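Local structure of ribulose bisphosphate carboxylase (Hyperthermus butylicus DSM 5456, 6HUN) at residues I25-F29 / A64-T70; Y34-E40 / A104-E108. The protein probably catalyses the magnesium-dependent addition of CO2 and water to ribulose 1,5-bisphosphate, giving two molecules of 3-phosphoglycerate, within an archaeal AMP degradation pathway. All coordinates share one frame; numbering follows the deposited sequence.

Contact 1. Residues I25-F29 / A64-T70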
ATOM      1  N   ILE A  25     -30.786   9.259   3.785  1.00 76.16           N
ATOM      2  CA  ILE A  25     -29.875  10.169   4.476  1.00 75.00           C
ATOM      3  C   ILE A  25     -28.722  10.527   3.545  1.00 71.35           C
ATOM      4  O   ILE A  25     -28.020  11.523   3.757  1.00 68.01           O
ATOM      5  CB  ILE A  25     -29.359   9.549   5.804  1.00 73.00           C
ATOM      6  CG1 ILE A  25     -28.643  10.593   6.679  1.00 71.54           C
ATOM      7  CG2 ILE A  25     -28.446   8.353   5.546  1.00 69.97           C
ATOM      8  CD1 ILE A  25     -29.560  11.335   7.634  1.00 74.04           C
ATOM      9  N   TYR A  26     -28.545   9.754   2.483  1.00 68.60           N
ATOM     10  CA  TYR A  26     -27.411   9.911   1.591  1.00 66.76           C
ATOM     11  C   TYR A  26     -27.703  10.853   0.433  1.00 69.72           C
ATOM     12  O   TYR A  26     -26.762  11.223  -0.284  1.00 66.46           O
ATOM     13  CB  TYR A  26     -26.969   8.531   1.089  1.00 60.81           C
ATOM     14  CG  TYR A  26     -26.442   7.641   2.199  1.00 57.66           C
ATOM     15  CD1 TYR A  26     -25.248   7.939   2.821  1.00 53.66           C
ATOM     16  CD2 TYR A  26     -27.159   6.526   2.641  1.00 54.81           C
ATOM     17  CE1 TYR A  26     -24.754   7.143   3.837  1.00 56.43           C
ATOM     18  CE2 TYR A  26     -26.688   5.727   3.664  1.00 53.23           C
ATOM     19  CZ  TYR A  26     -25.492   6.044   4.264  1.00 57.53           C
ATOM     20  OH  TYR A  26     -24.984   5.274   5.266  1.00 57.94           O
ATOM     21  N   LEU A  27     -28.979  11.250   0.247  1.00 68.35           N
ATOM     22  CA  LEU A  27     -29.334  12.300  -0.710  1.00 65.82           C
ATOM     23  C   LEU A  27     -28.735  13.638  -0.296  1.00 63.09           C
ATOM     24  O   LEU A  27     -28.476  14.494  -1.143  1.00 66.09           O
ATOM     25  CB  LEU A  27     -30.877  12.430  -0.852  1.00 71.75           C
ATOM     26  CG  LEU A  27     -31.826  13.238   0.076  1.00 78.65           C
ATOM     27  CD1 LEU A  27     -32.063  14.720  -0.361  1.00 79.62           C
ATOM     28  CD2 LEU A  27     -33.228  12.601   0.256  1.00 78.37           C
ATOM     29  N   GLU A  28     -28.508  13.820   0.999  1.00 61.94           N
ATOM     30  CA  GLU A  28     -27.941  15.046   1.550  1.00 68.69           C
ATOM     31  C   GLU A  28     -26.518  15.324   1.054  1.00 62.86           C
ATOM     32  O   GLU A  28     -26.027  16.457   1.199  1.00 61.87           O
ATOM     33  CB  GLU A  28     -28.017  14.926   3.081  1.00 79.72           C
ATOM     34  CG  GLU A  28     -26.873  15.524   3.881  1.00 85.67           C
ATOM     35  CD  GLU A  28     -27.201  15.741   5.354  1.00 94.23           C
ATOM     36  OE1 GLU A  28     -28.262  15.241   5.819  1.00 99.61           O
ATOM     37  OE2 GLU A  28     -26.397  16.433   6.038  1.00 93.65           O
ATOM     38  N   PHE A  29     -25.861  14.347   0.429  1.00 58.66           N
ATOM     39  CA  PHE A  29     -24.488  14.527  -0.037  1.00 56.62           C
ATOM     40  C   PHE A  29     -24.383  14.696  -1.541  1.00 59.43           C
ATOM     41  O   PHE A  29     -23.269  14.748  -2.065  1.00 56.37           O
ATOM     42  CB  PHE A  29     -23.611  13.344   0.415  1.00 53.01           C
ATOM     43  CG  PHE A  29     -23.426  13.276   1.910  1.00 52.41           C
ATOM     44  CD1 PHE A  29     -24.416  12.742   2.721  1.00 53.65           C
ATOM     45  CD2 PHE A  29     -22.277  13.783   2.502  1.00 48.90           C
ATOM     46  CE1 PHE A  29     -24.281  12.697   4.101  1.00 52.63           C
ATOM     47  CE2 PHE A  29     -22.124  13.733   3.877  1.00 50.67           C
ATOM     48  CZ  PHE A  29     -23.145  13.186   4.688  1.00 51.63           C
ATOM     49  N   ALA A  64     -20.260  10.605   1.686  1.00 39.08           N
ATOM     50  CA  ALA A  64     -20.359  10.575   3.150  1.00 40.41           C
ATOM     51  C   ALA A  64     -19.223   9.775   3.762  1.00 39.83           C
ATOM     52  O   ALA A  64     -18.585  10.204   4.729  1.00 43.56           O
ATOM     53  CB  ALA A  64     -21.703   9.976   3.578  1.00 42.44           C
ATOM     54  N   GLU A  65     -18.971   8.591   3.225  1.00 36.53           N
ATOM     55  CA  GLU A  65     -17.957   7.733   3.826  1.00 37.99           C
ATOM     56  C   GLU A  65     -16.563   8.339   3.695  1.00 34.98           C
ATOM     57  O   GLU A  65     -15.721   8.133   4.578  1.00 35.21           O
ATOM     58  CB  GLU A  65     -18.020   6.342   3.197  1.00 39.48           C
ATOM     59  CG  GLU A  65     -16.872   5.356   3.603  1.00 39.19           C
ATOM     60  CD  GLU A  65     -16.894   4.951   5.071  1.00 53.48           C
ATOM     61  OE1 GLU A  65     -15.809   4.761   5.657  1.00 56.45           O
ATOM     62  OE2 GLU A  65     -17.995   4.828   5.645  1.00 59.08           O
ATOM     63  N   SER A  66     -16.272   9.057   2.602  1.00 33.96           N
ATOM     64  CA  SER A  66     -14.957   9.641   2.431  1.00 31.87           C
ATOM     65  C   SER A  66     -14.847  11.030   3.058  1.00 36.00           C
ATOM     66  O   SER A  66     -13.833  11.694   2.871  1.00 38.70           O
ATOM     67  CB  SER A  66     -14.569   9.681   0.934  1.00 29.46           C
ATOM     68  OG  SER A  66     -15.537  10.424   0.200  1.00 32.99           O
ATOM     69  N   SER A  67     -15.841  11.455   3.839  1.00 39.27           N
ATOM     70  CA  SER A  67     -15.726  12.745   4.522  1.00 40.43           C
ATOM     71  C   SER A  67     -16.185  12.615   5.978  1.00 42.98           C
ATOM     72  O   SER A  67     -15.459  12.034   6.785  1.00 45.87           O
ATOM     73  CB  SER A  67     -16.462  13.864   3.754  1.00 43.32           C
ATOM     74  OG  SER A  67     -17.873  13.764   3.689  1.00 46.20           O
ATOM     75  N   VAL A  68     -17.384  13.084   6.310  1.00 46.08           N
ATOM     76  CA  VAL A  68     -17.802  13.246   7.712  1.00 45.12           C
ATOM     77  C   VAL A  68     -18.747  12.151   8.177  1.00 46.77           C
ATOM     78  O   VAL A  68     -19.288  12.255   9.279  1.00 47.98           O
ATOM     79  CB  VAL A  68     -18.470  14.614   7.950  1.00 48.99           C
ATOM     80  CG1 VAL A  68     -17.484  15.698   7.672  1.00 55.68           C
ATOM     81  CG2 VAL A  68     -19.656  14.749   7.073  1.00 50.38           C
ATOM     82  N   GLY A  69     -18.979  11.117   7.363  1.00 49.34           N
ATOM     83  CA  GLY A  69     -19.920  10.100   7.803  1.00 52.11           C
ATOM     84  C   GLY A  69     -21.342  10.636   7.942  1.00 57.69           C
ATOM     85  O   GLY A  69     -21.740  11.658   7.370  1.00 59.41           O
ATOM     86  N   THR A  70     -22.114   9.943   8.759  1.00 61.41           N
ATOM     87  CA  THR A  70     -23.509  10.301   8.967  1.00 68.21           C
ATOM     88  C   THR A  70     -23.792  10.456  10.456  1.00 65.71           C
ATOM     89  O   THR A  70     -22.980  10.125  11.323  1.00 62.50           O
ATOM     90  CB  THR A  70     -24.447   9.235   8.380  1.00 72.99           C
ATOM     91  OG1 THR A  70     -23.851   7.944   8.573  1.00 74.42           O
ATOM     92  CG2 THR A  70     -24.675   9.466   6.891  1.00 73.12           C
TER
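Ala64, in the last turn of helix 55-65, sets its methyl squarely on the Phe29 ring. Ala64 CB stands 3.6 Å from the centroid of the Phe29 ring and 9° off the normal, a CH-pi contact over the middle of the face. Ala64 CB also meets the edge of Tyr26, 4.2 Å from its CD1, so it sits between one ring's face and the other's rim. Phe29 reaches it with CG anti to its own carbonyl carbon (chi1 -67°), and Ile25 O lies in the ring plane at the edge. An alanine in place of Phe29 lacks the ring, which would probably leave the Ala64 methyl without its aromatic face and open a gap beside Val68 and Thr70. Beyond Glu65 the chain leaves the helix, and Ala64 O holds the turn by accepting from Ser67 N (3.1 Å) and Gly69 N (2.8 Å), which arrive over opposite faces of the carbonyl. This turn belongs to the Rubisco N-terminal domain and lies at the dimer interface: Glu65 forms a salt bridge with Lys179 of the second subunit, and Ser67 O accepts a hydrogen bond from Asn207 of that subunit. Such pairing fits the Rubisco dimer, in which the N-terminal domain of one subunit helps complete its partner's active site. Ser67 turns its hydroxyl to Ala63 O and Ala86 N. Val68 CG2 comes to the edge of Phe29, 4.2 Å from its CE2. Gly69 O, buried and with no polar partner in the model, approaches Phe29 CZ obliquely at 3.4 Å. Thr70 points its methyl at the loop: Thr70 CG2 lies 3.8 Å from Tyr26 CE1 and 4.1 Å from Ile25 CG1. Ile25 CG2, in turn, lies over the rim of one Tyr26 face.

Contact 2. Residues Y34-E40 / A104-E108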
ATOM      1  N   TYR A  34     -24.422  22.139  -7.704  1.00 66.58           N
ATOM      2  CA  TYR A  34     -23.278  22.733  -7.043  1.00 65.54           C
ATOM      3  C   TYR A  34     -22.146  22.961  -8.046  1.00 64.13           C
ATOM      4  O   TYR A  34     -21.967  22.211  -9.022  1.00 64.85           O
ATOM      5  CB  TYR A  34     -22.835  21.835  -5.887  1.00 64.24           C
ATOM      6  CG  TYR A  34     -21.697  22.325  -5.038  1.00 61.70           C
ATOM      7  CD1 TYR A  34     -21.846  23.389  -4.170  1.00 65.04           C
ATOM      8  CD2 TYR A  34     -20.464  21.663  -5.067  1.00 57.58           C
ATOM      9  CE1 TYR A  34     -20.788  23.806  -3.376  1.00 64.28           C
ATOM     10  CE2 TYR A  34     -19.418  22.069  -4.290  1.00 56.83           C
ATOM     11  CZ  TYR A  34     -19.569  23.124  -3.440  1.00 62.95           C
ATOM     12  OH  TYR A  34     -18.487  23.510  -2.673  1.00 64.96           O
ATOM     13  N   LYS A  35     -21.396  24.033  -7.811  1.00 64.89           N
ATOM     14  CA  LYS A  35     -20.230  24.388  -8.618  1.00 63.54           C
ATOM     15  C   LYS A  35     -19.079  24.589  -7.636  1.00 62.02           C
ATOM     16  O   LYS A  35     -19.025  25.608  -6.931  1.00 64.51           O
ATOM     17  CB  LYS A  35     -20.479  25.642  -9.455  1.00 73.19           C
ATOM     18  CG  LYS A  35     -21.766  25.616 -10.307  1.00 73.76           C
ATOM     19  CD  LYS A  35     -21.623  24.634 -11.484  1.00 71.07           C
ATOM     20  CE  LYS A  35     -22.915  24.491 -12.300  1.00 73.82           C
ATOM     21  NZ  LYS A  35     -23.311  25.742 -13.030  1.00 78.35           N
ATOM     22  N   PRO A  36     -18.170  23.624  -7.503  1.00 59.14           N
ATOM     23  CA  PRO A  36     -17.008  23.855  -6.642  1.00 56.29           C
ATOM     24  C   PRO A  36     -16.150  24.988  -7.200  1.00 64.17           C
ATOM     25  O   PRO A  36     -16.016  25.154  -8.414  1.00 65.46           O
ATOM     26  CB  PRO A  36     -16.262  22.507  -6.678  1.00 51.66           C
ATOM     27  CG  PRO A  36     -16.642  21.917  -8.020  1.00 55.00           C
ATOM     28  CD  PRO A  36     -18.090  22.368  -8.257  1.00 54.36           C
ATOM     29  N   GLY A  37     -15.560  25.774  -6.302  1.00 63.35           N
ATOM     30  CA  GLY A  37     -14.578  26.760  -6.720  1.00 66.74           C
ATOM     31  C   GLY A  37     -13.291  26.086  -7.177  1.00 64.28           C
ATOM     32  O   GLY A  37     -13.225  24.875  -7.375  1.00 57.91           O
ATOM     33  N   LYS A  38     -12.245  26.897  -7.353  1.00 63.66           N
ATOM     34  CA  LYS A  38     -10.925  26.323  -7.621  1.00 59.17           C
ATOM     35  C   LYS A  38     -10.215  25.894  -6.339  1.00 52.88           C
ATOM     36  O   LYS A  38      -9.100  25.359  -6.426  1.00 57.17           O
ATOM     37  CB  LYS A  38     -10.035  27.323  -8.403  1.00 64.86           C
ATOM     38  CG  LYS A  38     -10.143  27.290  -9.957  1.00 65.26           C
ATOM     39  CD  LYS A  38     -10.292  25.863 -10.520  1.00 65.64           C
ATOM     40  CE  LYS A  38      -8.954  25.241 -10.999  1.00 66.51           C
ATOM     41  NZ  LYS A  38      -9.040  23.763 -11.332  1.00 64.72           N
ATOM     42  N   ASP A  39     -10.835  26.083  -5.164  1.00 53.30           N
ATOM     43  CA  ASP A  39     -10.185  25.883  -3.865  1.00 53.86           C
ATOM     44  C   ASP A  39     -10.640  24.625  -3.121  1.00 49.96           C
ATOM     45  O   ASP A  39     -10.352  24.484  -1.933  1.00 49.79           O
ATOM     46  CB  ASP A  39     -10.429  27.086  -2.966  1.00 62.34           C
ATOM     47  CG  ASP A  39     -11.910  27.378  -2.777  1.00 72.07           C
ATOM     48  OD1 ASP A  39     -12.716  26.919  -3.630  1.00 73.52           O
ATOM     49  OD2 ASP A  39     -12.266  28.082  -1.793  1.00 77.42           O
ATOM     50  N   GLU A  40     -11.365  23.730  -3.770  1.00 51.37           N
ATOM     51  CA  GLU A  40     -11.820  22.489  -3.167  1.00 46.16           C
ATOM     52  C   GLU A  40     -11.038  21.360  -3.810  1.00 42.29           C
ATOM     53  O   GLU A  40     -10.641  21.466  -4.971  1.00 41.67           O
ATOM     54  CB  GLU A  40     -13.314  22.295  -3.406  1.00 47.64           C
ATOM     55  CG  GLU A  40     -14.233  23.367  -2.783  1.00 56.39           C
ATOM     56  CD  GLU A  40     -15.561  22.745  -2.403  1.00 64.54           C
ATOM     57  OE1 GLU A  40     -16.486  22.799  -3.253  1.00 73.29           O
ATOM     58  OE2 GLU A  40     -15.677  22.141  -1.299  1.00 66.25           O
ATOM     59  N   ALA A 104     -16.727  16.858  -4.693  1.00 40.45           N
ATOM     60  CA  ALA A 104     -15.966  17.991  -4.203  1.00 41.70           C
ATOM     61  C   ALA A 104     -15.811  17.890  -2.683  1.00 41.87           C
ATOM     62  O   ALA A 104     -16.777  17.570  -1.966  1.00 43.10           O
ATOM     63  CB  ALA A 104     -16.678  19.316  -4.592  1.00 45.52           C
ATOM     64  N   TYR A 105     -14.595  18.184  -2.204  1.00 46.06           N
ATOM     65  CA  TYR A 105     -14.166  18.011  -0.802  1.00 40.63           C
ATOM     66  C   TYR A 105     -13.592  19.316  -0.265  1.00 42.87           C
ATOM     67  O   TYR A 105     -12.567  19.792  -0.787  1.00 42.17           O
ATOM     68  CB  TYR A 105     -13.063  16.940  -0.641  1.00 38.66           C
ATOM     69  CG  TYR A 105     -13.472  15.532  -0.984  1.00 34.74           C
ATOM     70  CD1 TYR A 105     -13.395  15.080  -2.276  1.00 33.47           C
ATOM     71  CD2 TYR A 105     -13.948  14.658  -0.009  1.00 40.41           C
ATOM     72  CE1 TYR A 105     -13.787  13.826  -2.618  1.00 36.52           C
ATOM     73  CE2 TYR A 105     -14.351  13.365  -0.336  1.00 35.09           C
ATOM     74  CZ  TYR A 105     -14.242  12.949  -1.660  1.00 34.85           C
ATOM     75  OH  TYR A 105     -14.636  11.673  -2.014  1.00 32.35           O
ATOM     76  N   PRO A 106     -14.095  19.832   0.855  1.00 45.45           N
ATOM     77  CA  PRO A 106     -13.439  20.981   1.506  1.00 47.54           C
ATOM     78  C   PRO A 106     -12.025  20.650   1.959  1.00 45.18           C
ATOM     79  O   PRO A 106     -11.763  19.564   2.471  1.00 43.91           O
ATOM     80  CB  PRO A 106     -14.341  21.261   2.711  1.00 50.46           C
ATOM     81  CG  PRO A 106     -15.546  20.389   2.551  1.00 50.20           C
ATOM     82  CD  PRO A 106     -15.149  19.246   1.690  1.00 46.36           C
ATOM     83  N   VAL A 107     -11.093  21.584   1.744  1.00 47.15           N
ATOM     84  CA  VAL A 107      -9.682  21.275   2.027  1.00 48.03           C
ATOM     85  C   VAL A 107      -9.430  21.058   3.518  1.00 46.23           C
ATOM     86  O   VAL A 107      -8.464  20.384   3.902  1.00 44.61           O
ATOM     87  CB  VAL A 107      -8.749  22.372   1.466  1.00 53.25           C
ATOM     88  CG1 VAL A 107      -7.316  22.118   1.869  1.00 55.64           C
ATOM     89  CG2 VAL A 107      -8.766  22.376  -0.040  1.00 50.31           C
ATOM     90  N   GLU A 108     -10.293  21.587   4.379  1.00 47.16           N
ATOM     91  CA  GLU A 108     -10.159  21.376   5.815  1.00 47.90           C
ATOM     92  C   GLU A 108     -10.353  19.915   6.225  1.00 45.34           C
ATOM     93  O   GLU A 108     -10.080  19.571   7.382  1.00 47.18           O
ATOM     94  CB  GLU A 108     -11.167  22.269   6.561  1.00 52.02           C
ATOM     95  CG  GLU A 108     -10.913  23.758   6.417  1.00 63.13           C
ATOM     96  CD  GLU A 108     -11.338  24.336   5.066  1.00 66.72           C
ATOM     97  OE1 GLU A 108     -10.942  25.498   4.776  1.00 70.92           O
ATOM     98  OE2 GLU A 108     -12.053  23.646   4.291  1.00 60.61           O
TER
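Tyr105 turns its side chain away from the loop 34-40, and Tyr105 OH makes a probable hydrogen bond with Ser66 OG; its backbone is among the groups Glu40 touches. The Glu40 chain starts anti to its carbonyl carbon (chi1 -62°) and bends at chi2, which lays the carboxylate along residues 104-106. Glu40 OE2 comes 3.5 Å from Pro106 N, a van der Waals approach, since a proline nitrogen has no hydrogen to give. Glu40 OE1 lies 3.7 Å from Ala104 CB, although its fine placement is doubtful because the model sets it too close to the Tyr34 hydroxyl. The Ala104 methyl is the apolar focus: Pro36 CB rests against Ala104 CB at 3.8 Å, and the Tyr34 ring presents its edge, CE2 lying 3.9 Å from that same CB. Farther along, Val107 CG2 presses on Asp39 O at 3.2 Å, a tight fit of methyl against carbonyl. The loop runs beside the end of strand 99-105 just before entering strand 41-49, with Ala104 bonded through its backbone to Lys87 and Tyr105 to Val41, while Tyr89 of strand 87-93 and Ile42 of strand 41-49 flank Ala104.

Both contacts fasten the chain leading into strand 41-49, each to a different element of the N-terminal domain. Contact 1 ties its start to the end of helix 55-65 and the turn that follows; contact 2 ties its later part to the end of strand 99-105. Their centres are about 16 Å apart, and the two touch where 64-70 meets 104-108. Contact 1 is the more buried, built on one aromatic face, ring edges and methyls, and its turn also reaches the second subunit. Contact 2 is partly buried, with a more mixed chemistry: a carboxylate and a backbone carbonyl lie against apolar groups at the end of an inner strand of the sheet.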